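Local coordinates for protein transketolase (Campylobacter jejuni, PDB 3L84) that belongs to the transketolase family of thiamine diphosphate-binding proteins, combining thiamine diphosphate-binding, pyrimidine-binding and C-terminal domains in each of two chains, at residues E478-K481 and A482-A486; Y81-S84 and L85-K89; S623-V626 and N627-L630. All coordinates share one frame; numbering follows the deposited sequence.

Interaction 1 of 3, residues E478-K481 and A482-A486; sequences ENVK and AWQIA
N479 and W483, one helical turn apart, lie alongside each other and point the same way, and they make the close-packed part of this contact. The N479 amide is turned 27° from the indole plane and brings OD1 to 3.6 Å from W483 CD1. With CG of N479 anti to the backbone N (chi1 -167°), the amide swings forward beside the carbonyl and reaches the five-membered end of the indole. The backbone oxygen N479 O also lies at the ring edge, near its plane, 3.4 Å from W483 CD1, while accepting the bond from W483 N at 3.2 Å. Both ends of the N479 amide are satisfied from helix 340-354, OD1 by N344 and ND2 by S343, which fixes which way round the amide sits. The indole itself stacks on F495 and meets F436, so this face of the helix is buried against strands of the sheet and helix 340-354. A482 and I485 pack on F471 of strand 469-471, and I485 N binds K481 O at 3.1 Å.

The other side is looser. V480 CG1 comes 3.8 Å from Q484 OE1, the two side chains crossing at a slant, and Q484 is exposed to solvent, with Y330 as a neighbour of both. Q484 OE1 also stands 3.6 Å from K481 CA, a van der Waals touch. K481 runs out extended and pairs by a salt bridge with D512. On the backbone, Q484 N binds V480 O at 3.0 Å.

The result is an amphipathic alpha-helix with successive i to i+4 bonds. It is the crossover helix of a beta-alpha-beta unit, linking parallel strands 469-471 and 493-496 in the pyrimidine-binding domain of the thiamine diphosphate-binding fold.

Interaction 2 of 3, residues Y81-S84 and L85-K89; sequences YDLS and LEDLK
S84 and D87 hold each other through two reciprocal hydrogen bonds where the chain leaves its loop and enters helix 85-88. Following the helix from its first residue, L85 begins the first turn and directs its side chain away from the loop. E86 adds CB at 3.7 Å from S84 OG, while its carboxylate heads outward to an exposed position.

D87 carries the contact. Its backbone N donates to S84 OG at 3.0 Å; the serine hydroxyl is brought there by chi1 of 70°, which places OG between the backbone N and the carbonyl carbon. In return S84 N donates to D87 OD2 at 2.9 Å. That bond is almost straight at 176°, meets OD2 on its anti side, and comes in 34° out of the carboxylate plane. Two bonds of opposite direction thus lock the rotation of both side chains. L83 lays CD1 across the aspartate, 3.7 Å from D87 OD2, so a methyl group flanks the carboxylate; K97 also touches both L83 and D87.

L88 closes the first turn, its N donating to S84 O at 3.1 Å. Its side chain reaches back on the buried side, where L88 CD2 meets L83 CD2 at 4.3 Å, and Y73 of helix 69-79 packs on both leucines. Here the two buried leucines make a small apolar contact beside the polar exchange.

S84 as N-cap and D87 three residues later form a classic capping box, which starts the short helix 85-88 after the loop from helix 69-79 in the thiamine diphosphate-binding domain.

Interaction 3 of 3, residues S623-V626 and N627-L630; sequences SKLV and NFIL
This is a local contact between side chains three and four residues apart, along helix 622-629 and into L630, the residue just after it; the helix lies near the C-terminal end of the chain against a mixed sheet. Its apolar side is carried by two i to i+4 pairs. L625 and I629 slant across one another, with L625 CG and I629 CD1 3.9 Å apart. Next to them V626 and L630 run side by side in the same direction, and V626 CG1 touches L630 CD1 at 3.8 Å. CG1 of V626 is anti to the backbone N (chi1 167°), which turns this methyl forward to L630.

The buried face of an amphipathic helix is made in this way: L625 and I629 pack on helix 537-549, and I629 also reaches F528 and L530, so the helix packs against both helix 537-549 and strand 528-532 of the mixed sheet in the C-terminal domain. The F628 side chain leads away from 623-626 and its ring meets Y600 edge to face; L625 CD1 approaches F628 CD2 obliquely at 4.4 Å.

N627 occupies the exposed side. Its backbone N donates to S623 O at 3.0 Å, and a water donates to that same oxygen at 2.9 Å, so two donors share it. The water also gives a weak bond to N627 OD1, 2.8 Å away, tying the amide loosely back to the preceding turn. L630 N closes the last turn by donating to V626 O at 3.0 Å, just where L630 leaves the helical conformation.

In the fold
Along the chain, interaction 2 comes first, then interaction 1 and interaction 3, and none touches another. Interaction 2 lies in the thiamine diphosphate-binding domain, beside helix 69-79, and interaction 1 in the pyrimidine-binding domain, on the crossover helix of its parallel sheet. Their centres are 41 Å apart. Interaction 3 sits on helix 622-629 by the mixed sheet, 32 Å from interaction 1 between centres, with nearest atoms about 16 Å apart. Interactions 2 and 3 are 63 Å apart between centres, on opposite sides of the chain's centre. The three contacts are thus separate and local, each on or at the start of a helix in its own part of the chain.

Interaction 1 of 3, residues E478-K481 and A482-A486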
ATOM      1  N   GLU A 478      15.479   4.938 -25.347  1.00  6.22           N
ATOM      2  CA  GLU A 478      15.588   4.015 -24.231  1.00  5.44           C
ATOM      3  C   GLU A 478      14.211   3.444 -23.853  1.00  5.73           C
ATOM      4  O   GLU A 478      14.099   2.292 -23.459  1.00  6.38           O
ATOM      5  CB  GLU A 478      16.251   4.657 -23.002  1.00  6.42           C
ATOM      6  CG  GLU A 478      17.726   5.002 -23.121  1.00  7.49           C
ATOM      7  CD  GLU A 478      18.406   5.243 -21.804  1.00  8.32           C
ATOM      8  OE1 GLU A 478      17.733   5.402 -20.752  1.00  8.23           O
ATOM      9  OE2 GLU A 478      19.662   5.305 -21.811  1.00  8.29           O
ATOM     10  N   ASN A 479      13.177   4.269 -23.924  1.00  5.24           N
ATOM     11  CA  ASN A 479      11.832   3.830 -23.577  1.00  5.73           C
ATOM     12  C   ASN A 479      11.340   2.693 -24.483  1.00  5.32           C
ATOM     13  O   ASN A 479      10.720   1.731 -24.029  1.00  5.71           O
ATOM     14  CB  ASN A 479      10.896   5.053 -23.594  1.00  5.31           C
ATOM     15  CG  ASN A 479       9.536   4.860 -22.963  1.00  6.38           C
ATOM     16  OD1 ASN A 479       9.124   3.748 -22.453  1.00  8.14           O
ATOM     17  ND2 ASN A 479       8.827   5.928 -22.916  1.00  4.04           N
ATOM     18  N   VAL A 480      11.641   2.800 -25.789  1.00  5.02           N
ATOM     19  CA  VAL A 480      11.317   1.765 -26.762  1.00  4.74           C
ATOM     20  C   VAL A 480      12.122   0.496 -26.454  1.00  4.89           C
ATOM     21  O   VAL A 480      11.547  -0.616 -26.434  1.00  6.05           O
ATOM     22  CB  VAL A 480      11.609   2.232 -28.212  1.00  5.85           C
ATOM     23  CG1 VAL A 480      11.674   1.035 -29.152  1.00  7.15           C
ATOM     24  CG2 VAL A 480      10.590   3.250 -28.598  1.00  7.21           C
ATOM     25  N   LYS A 481      13.438   0.619 -26.263  1.00  5.81           N
ATOM     26  CA  LYS A 481      14.267  -0.556 -26.007  1.00  6.05           C
ATOM     27  C   LYS A 481      13.809  -1.272 -24.724  1.00  6.08           C
ATOM     28  O   LYS A 481      13.829  -2.510 -24.662  1.00  7.39           O
ATOM     29  CB  LYS A 481      15.745  -0.162 -25.944  1.00  6.65           C
ATOM     30  CG  LYS A 481      16.301   0.271 -27.282  1.00  7.24           C
ATOM     31  CD  LYS A 481      17.681   0.889 -27.124  1.00  8.16           C
ATOM     32  CE  LYS A 481      18.346   1.296 -28.427  1.00  8.89           C
ATOM     33  NZ  LYS A 481      19.606   2.072 -28.096  1.00 12.03           N
ATOM     34  N   ALA A 482      13.363  -0.493 -23.737  1.00  5.90           N
ATOM     35  CA  ALA A 482      12.859  -1.058 -22.492  1.00  5.57           C
ATOM     36  C   ALA A 482      11.613  -1.897 -22.764  1.00  5.70           C
ATOM     37  O   ALA A 482      11.482  -2.988 -22.227  1.00  6.33           O
ATOM     38  CB  ALA A 482      12.516   0.045 -21.489  1.00  6.15           C
ATOM     39  N   TRP A 483      10.670  -1.395 -23.566  1.00  5.85           N
ATOM     40  CA  TRP A 483       9.489  -2.181 -23.927  1.00  5.54           C
ATOM     41  C   TRP A 483       9.859  -3.463 -24.666  1.00  5.76           C
ATOM     42  O   TRP A 483       9.244  -4.510 -24.446  1.00  6.68           O
ATOM     43  CB  TRP A 483       8.518  -1.338 -24.743  1.00  5.47           C
ATOM     44  CG  TRP A 483       7.530  -0.620 -23.868  1.00  5.54           C
ATOM     45  CD1 TRP A 483       7.525   0.697 -23.523  1.00  6.48           C
ATOM     46  CD2 TRP A 483       6.417  -1.231 -23.192  1.00  5.87           C
ATOM     47  NE1 TRP A 483       6.441   0.947 -22.702  1.00  7.28           N
ATOM     48  CE2 TRP A 483       5.765  -0.215 -22.470  1.00  6.02           C
ATOM     49  CE3 TRP A 483       5.935  -2.531 -23.105  1.00  6.26           C
ATOM     50  CZ2 TRP A 483       4.627  -0.452 -21.712  1.00  6.62           C
ATOM     51  CZ3 TRP A 483       4.809  -2.780 -22.343  1.00  6.38           C
ATOM     52  CH2 TRP A 483       4.160  -1.749 -21.646  1.00  6.65           C
ATOM     53  N   GLN A 484      10.825  -3.387 -25.590  1.00  5.34           N
ATOM     54  CA  GLN A 484      11.216  -4.586 -26.325  1.00  5.71           C
ATOM     55  C   GLN A 484      11.712  -5.661 -25.366  1.00  6.53           C
ATOM     56  O   GLN A 484      11.389  -6.830 -25.508  1.00  8.11           O
ATOM     57  CB  GLN A 484      12.221  -4.246 -27.428  1.00  6.73           C
ATOM     58  CG  GLN A 484      11.601  -3.414 -28.553  1.00  9.21           C
ATOM     59  CD  GLN A 484      12.607  -2.871 -29.525  1.00  9.56           C
ATOM     60  OE1 GLN A 484      13.601  -2.287 -29.136  1.00 11.31           O
ATOM     61  NE2 GLN A 484      12.315  -3.043 -30.835  1.00 14.89           N
ATOM     62  N   ILE A 485      12.495  -5.257 -24.369  1.00  6.42           N
ATOM     63  CA  ILE A 485      12.919  -6.195 -23.330  1.00  6.53           C
ATOM     64  C   ILE A 485      11.751  -6.671 -22.484  1.00  6.40           C
ATOM     65  O   ILE A 485      11.607  -7.887 -22.239  1.00  7.10           O
ATOM     66  CB  ILE A 485      13.993  -5.558 -22.434  1.00  6.43           C
ATOM     67  CG1 ILE A 485      15.241  -5.197 -23.239  1.00  7.59           C
ATOM     68  CG2 ILE A 485      14.341  -6.491 -21.256  1.00  7.41           C
ATOM     69  CD1 ILE A 485      16.077  -4.049 -22.632  1.00 10.50           C
ATOM     70  N   ALA A 486      10.913  -5.756 -22.036  1.00  6.29           N
ATOM     71  CA  ALA A 486       9.812  -6.126 -21.155  1.00  6.82           C
ATOM     72  C   ALA A 486       8.866  -7.141 -21.793  1.00  6.55           C
ATOM     73  O   ALA A 486       8.411  -8.080 -21.118  1.00  6.87           O
ATOM     74  CB  ALA A 486       9.023  -4.906 -20.754  1.00  7.74           C
TER

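Interaction 2 of 3, residues Y81-S84 and L85-K89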
ATOM      1  N   TYR A  81      -6.767 -33.507 -10.750  1.00  7.24           N
ATOM      2  CA  TYR A  81      -5.669 -32.655 -11.181  1.00  8.08           C
ATOM      3  C   TYR A  81      -4.354 -33.354 -10.888  1.00  8.87           C
ATOM      4  O   TYR A  81      -4.299 -34.364 -10.176  1.00  8.88           O
ATOM      5  CB  TYR A  81      -5.730 -31.318 -10.469  1.00  7.86           C
ATOM      6  CG  TYR A  81      -6.827 -30.397 -10.944  1.00  8.45           C
ATOM      7  CD1 TYR A  81      -8.126 -30.569 -10.539  1.00  7.42           C
ATOM      8  CD2 TYR A  81      -6.557 -29.327 -11.791  1.00  7.89           C
ATOM      9  CE1 TYR A  81      -9.130 -29.690 -10.954  1.00  8.64           C
ATOM     10  CE2 TYR A  81      -7.552 -28.471 -12.219  1.00  8.05           C
ATOM     11  CZ  TYR A  81      -8.822 -28.667 -11.842  1.00  8.57           C
ATOM     12  OH  TYR A  81      -9.834 -27.804 -12.231  1.00 10.13           O
ATOM     13  N   ASP A  82      -3.262 -32.785 -11.399  1.00 10.14           N
ATOM     14  CA  ASP A  82      -1.940 -33.373 -11.250  1.00 11.95           C
ATOM     15  C   ASP A  82      -1.366 -32.977  -9.898  1.00 12.24           C
ATOM     16  O   ASP A  82      -0.424 -32.178  -9.785  1.00 13.42           O
ATOM     17  CB  ASP A  82      -1.041 -32.888 -12.396  1.00 13.80           C
ATOM     18  CG  ASP A  82       0.303 -33.556 -12.411  1.00 18.44           C
ATOM     19  OD1 ASP A  82       0.459 -34.662 -11.837  1.00 21.83           O
ATOM     20  OD2 ASP A  82       1.201 -32.934 -12.997  1.00 24.57           O
ATOM     21  N   LEU A  83      -1.958 -33.506  -8.851  1.00 10.92           N
ATOM     22  CA  LEU A  83      -1.546 -33.276  -7.461  1.00  9.62           C
ATOM     23  C   LEU A  83      -1.854 -34.584  -6.775  1.00  9.27           C
ATOM     24  O   LEU A  83      -3.015 -35.023  -6.828  1.00  9.77           O
ATOM     25  CB  LEU A  83      -2.349 -32.133  -6.862  1.00 10.85           C
ATOM     26  CG  LEU A  83      -1.867 -31.517  -5.583  1.00  9.74           C
ATOM     27  CD1 LEU A  83      -0.447 -30.913  -5.696  1.00 10.58           C
ATOM     28  CD2 LEU A  83      -2.822 -30.445  -5.010  1.00 11.39           C
ATOM     29  N   SER A  84      -0.822 -35.248  -6.244  1.00  8.62           N
ATOM     30  CA  SER A  84      -0.941 -36.602  -5.729  1.00  7.79           C
ATOM     31  C   SER A  84      -1.224 -36.647  -4.234  1.00  7.61           C
ATOM     32  O   SER A  84      -1.096 -35.656  -3.512  1.00  7.67           O
ATOM     33  CB  SER A  84       0.335 -37.374  -6.012  1.00  7.65           C
ATOM     34  OG  SER A  84       1.389 -36.890  -5.217  1.00  9.16           O
ATOM     35  N   LEU A  85      -1.562 -37.830  -3.747  1.00  8.18           N
ATOM     36  CA  LEU A  85      -1.694 -38.044  -2.322  1.00  9.05           C
ATOM     37  C   LEU A  85      -0.372 -37.775  -1.603  1.00  8.89           C
ATOM     38  O   LEU A  85      -0.357 -37.142  -0.549  1.00  9.29           O
ATOM     39  CB  LEU A  85      -2.202 -39.456  -2.026  1.00  9.97           C
ATOM     40  CG  LEU A  85      -2.709 -39.687  -0.597  1.00 12.60           C
ATOM     41  CD1 LEU A  85      -3.981 -38.875  -0.307  1.00 14.17           C
ATOM     42  CD2 LEU A  85      -2.951 -41.192  -0.385  1.00 14.16           C
ATOM     43  N   GLU A  86       0.741 -38.204  -2.174  1.00  8.73           N
ATOM     44  CA  GLU A  86       2.029 -37.895  -1.594  1.00  9.83           C
ATOM     45  C   GLU A  86       2.250 -36.375  -1.485  1.00  8.97           C
ATOM     46  O   GLU A  86       2.808 -35.888  -0.512  1.00  8.80           O
ATOM     47  CB  GLU A  86       3.173 -38.529  -2.384  1.00 11.77           C
ATOM     48  CG  GLU A  86       4.461 -38.626  -1.598  1.00 17.98           C
ATOM     49  CD  GLU A  86       4.376 -39.515  -0.332  1.00 24.08           C
ATOM     50  OE1 GLU A  86       3.478 -40.386  -0.190  1.00 26.39           O
ATOM     51  OE2 GLU A  86       5.230 -39.310   0.546  1.00 31.89           O
ATOM     52  N   ASP A  87       1.839 -35.634  -2.508  1.00  8.00           N
ATOM     53  CA  ASP A  87       1.956 -34.175  -2.428  1.00  7.16           C
ATOM     54  C   ASP A  87       1.180 -33.613  -1.216  1.00  7.32           C
ATOM     55  O   ASP A  87       1.653 -32.728  -0.516  1.00  7.65           O
ATOM     56  CB  ASP A  87       1.424 -33.523  -3.713  1.00  7.67           C
ATOM     57  CG  ASP A  87       2.274 -33.799  -4.926  1.00  9.09           C
ATOM     58  OD1 ASP A  87       3.532 -33.923  -4.813  1.00 10.64           O
ATOM     59  OD2 ASP A  87       1.692 -33.853  -6.048  1.00 10.52           O
ATOM     60  N   LEU A  88      -0.005 -34.148  -0.977  1.00  7.22           N
ATOM     61  CA  LEU A  88      -0.777 -33.721   0.198  1.00  7.33           C
ATOM     62  C   LEU A  88      -0.027 -34.022   1.500  1.00  7.19           C
ATOM     63  O   LEU A  88      -0.065 -33.231   2.429  1.00  7.96           O
ATOM     64  CB  LEU A  88      -2.172 -34.366   0.219  1.00  8.01           C
ATOM     65  CG  LEU A  88      -3.071 -34.202  -1.020  1.00  7.92           C
ATOM     66  CD1 LEU A  88      -4.465 -34.769  -0.733  1.00 10.31           C
ATOM     67  CD2 LEU A  88      -3.164 -32.728  -1.424  1.00  9.55           C
ATOM     68  N   LYS A  89       0.671 -35.153   1.536  1.00  7.39           N
ATOM     69  CA  LYS A  89       1.494 -35.521   2.676  1.00  7.73           C
ATOM     70  C   LYS A  89       2.748 -34.674   2.856  1.00  8.47           C
ATOM     71  O   LYS A  89       3.456 -34.835   3.823  1.00  9.79           O
ATOM     72  CB  LYS A  89       1.877 -37.008   2.567  1.00  8.35           C
ATOM     73  CG  LYS A  89       0.705 -37.919   2.813  1.00  8.79           C
ATOM     74  CD  LYS A  89       1.018 -39.393   2.545  1.00 11.36           C
ATOM     75  CE  LYS A  89      -0.258 -40.251   2.690  1.00 11.73           C
ATOM     76  NZ  LYS A  89      -0.042 -41.706   2.426  1.00 15.78           N
TER

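Interaction 3 of 3, residues S623-V626 and N627-L630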
ATOM      1  N   SER A 623      27.237  22.932 -11.855  1.00  9.01           N
ATOM      2  CA  SER A 623      28.235  23.508 -10.956  0.50  8.70           C
ATOM      3  C   SER A 623      28.292  22.730  -9.636  1.00  8.19           C
ATOM      4  O   SER A 623      29.380  22.453  -9.130  1.00  8.32           O
ATOM      5  CB  SER A 623      27.941  24.980 -10.686  0.50  9.05           C
ATOM      6  OG  SER A 623      28.140  25.758 -11.857  0.50 10.37           O
ATOM      7  N   LYS A 624      27.132  22.381  -9.088  1.00  8.00           N
ATOM      8  CA  LYS A 624      27.120  21.692  -7.796  1.00  7.72           C
ATOM      9  C   LYS A 624      27.643  20.267  -7.917  1.00  7.17           C
ATOM     10  O   LYS A 624      28.354  19.770  -7.045  1.00  8.93           O
ATOM     11  CB  LYS A 624      25.742  21.719  -7.163  1.00  7.64           C
ATOM     12  CG  LYS A 624      25.329  23.122  -6.718  1.00  7.37           C
ATOM     13  CD  LYS A 624      23.954  23.145  -6.140  1.00  8.19           C
ATOM     14  CE  LYS A 624      23.538  24.478  -5.534  1.00  8.40           C
ATOM     15  NZ  LYS A 624      22.147  24.435  -4.979  1.00 10.08           N
ATOM     16  N   LEU A 625      27.260  19.574  -8.998  1.00  7.54           N
ATOM     17  CA  LEU A 625      27.717  18.215  -9.163  1.00  7.44           C
ATOM     18  C   LEU A 625      29.218  18.161  -9.415  1.00  7.53           C
ATOM     19  O   LEU A 625      29.921  17.353  -8.835  1.00  8.66           O
ATOM     20  CB  LEU A 625      26.929  17.494 -10.267  1.00  7.72           C
ATOM     21  CG  LEU A 625      27.389  16.084 -10.570  1.00  8.37           C
ATOM     22  CD1 LEU A 625      27.335  15.175  -9.347  1.00  8.03           C
ATOM     23  CD2 LEU A 625      26.525  15.483 -11.700  1.00  9.09           C
ATOM     24  N   VAL A 626      29.717  19.052 -10.247  1.00  8.37           N
ATOM     25  CA  VAL A 626      31.163  19.114 -10.466  1.00  9.13           C
ATOM     26  C   VAL A 626      31.926  19.426  -9.184  1.00  9.59           C
ATOM     27  O   VAL A 626      32.949  18.825  -8.916  1.00 10.04           O
ATOM     28  CB  VAL A 626      31.497  20.130 -11.556  1.00  8.90           C
ATOM     29  CG1 VAL A 626      33.018  20.471 -11.592  1.00  9.10           C
ATOM     30  CG2 VAL A 626      31.027  19.628 -12.924  1.00  9.73           C
ATOM     31  N   ASN A 627      31.422  20.358  -8.389  1.00  8.72           N
ATOM     32  CA  ASN A 627      32.049  20.642  -7.082  1.00 10.21           C
ATOM     33  C   ASN A 627      32.079  19.430  -6.164  1.00  9.50           C
ATOM     34  O   ASN A 627      33.087  19.186  -5.495  1.00 10.30           O
ATOM     35  CB  ASN A 627      31.396  21.865  -6.431  1.00 11.70           C
ATOM     36  CG  ASN A 627      31.841  23.151  -7.069  1.00 16.37           C
ATOM     37  OD1 ASN A 627      32.847  23.201  -7.785  1.00 19.88           O
ATOM     38  ND2 ASN A 627      31.075  24.214  -6.829  1.00 21.11           N
ATOM     39  N   PHE A 628      30.997  18.653  -6.151  1.00  8.06           N
ATOM     40  CA  PHE A 628      30.939  17.428  -5.387  1.00  8.10           C
ATOM     41  C   PHE A 628      31.981  16.405  -5.889  1.00  9.40           C
ATOM     42  O   PHE A 628      32.724  15.808  -5.092  1.00 10.13           O
ATOM     43  CB  PHE A 628      29.526  16.867  -5.494  1.00  8.37           C
ATOM     44  CG  PHE A 628      29.339  15.542  -4.810  1.00  8.24           C
ATOM     45  CD1 PHE A 628      29.064  15.467  -3.439  1.00 10.83           C
ATOM     46  CD2 PHE A 628      29.424  14.368  -5.526  1.00  9.93           C
ATOM     47  CE1 PHE A 628      28.895  14.242  -2.818  1.00  9.91           C
ATOM     48  CE2 PHE A 628      29.218  13.142  -4.919  1.00 11.19           C
ATOM     49  CZ  PHE A 628      28.963  13.063  -3.557  1.00 10.40           C
ATOM     50  N   ILE A 629      32.054  16.215  -7.207  1.00  9.18           N
ATOM     51  CA  ILE A 629      32.982  15.236  -7.792  1.00  9.33           C
ATOM     52  C   ILE A 629      34.437  15.630  -7.502  1.00  9.53           C
ATOM     53  O   ILE A 629      35.274  14.762  -7.270  1.00 10.21           O
ATOM     54  CB  ILE A 629      32.710  15.092  -9.285  1.00  8.47           C
ATOM     55  CG1 ILE A 629      31.324  14.441  -9.486  1.00  9.76           C
ATOM     56  CG2 ILE A 629      33.814  14.285  -9.999  1.00  9.72           C
ATOM     57  CD1 ILE A 629      30.849  14.371 -10.910  1.00 11.16           C
ATOM     58  N   LEU A 630      34.720  16.928  -7.502  1.00  8.87           N
ATOM     59  CA  LEU A 630      36.079  17.460  -7.244  1.00  8.47           C
ATOM     60  C   LEU A 630      36.345  17.668  -5.764  1.00 10.04           C
ATOM     61  O   LEU A 630      37.376  18.235  -5.379  1.00  9.68           O
ATOM     62  CB  LEU A 630      36.300  18.734  -8.050  1.00  8.53           C
ATOM     63  CG  LEU A 630      36.265  18.526  -9.572  1.00  9.76           C
ATOM     64  CD1 LEU A 630      36.520  19.819 -10.366  1.00 11.89           C
ATOM     65  CD2 LEU A 630      37.279  17.436 -10.057  1.00 10.78           C
TER
HETATM   66  O   HOH W   1      31.599  23.949 -10.228  1.00 18.99           O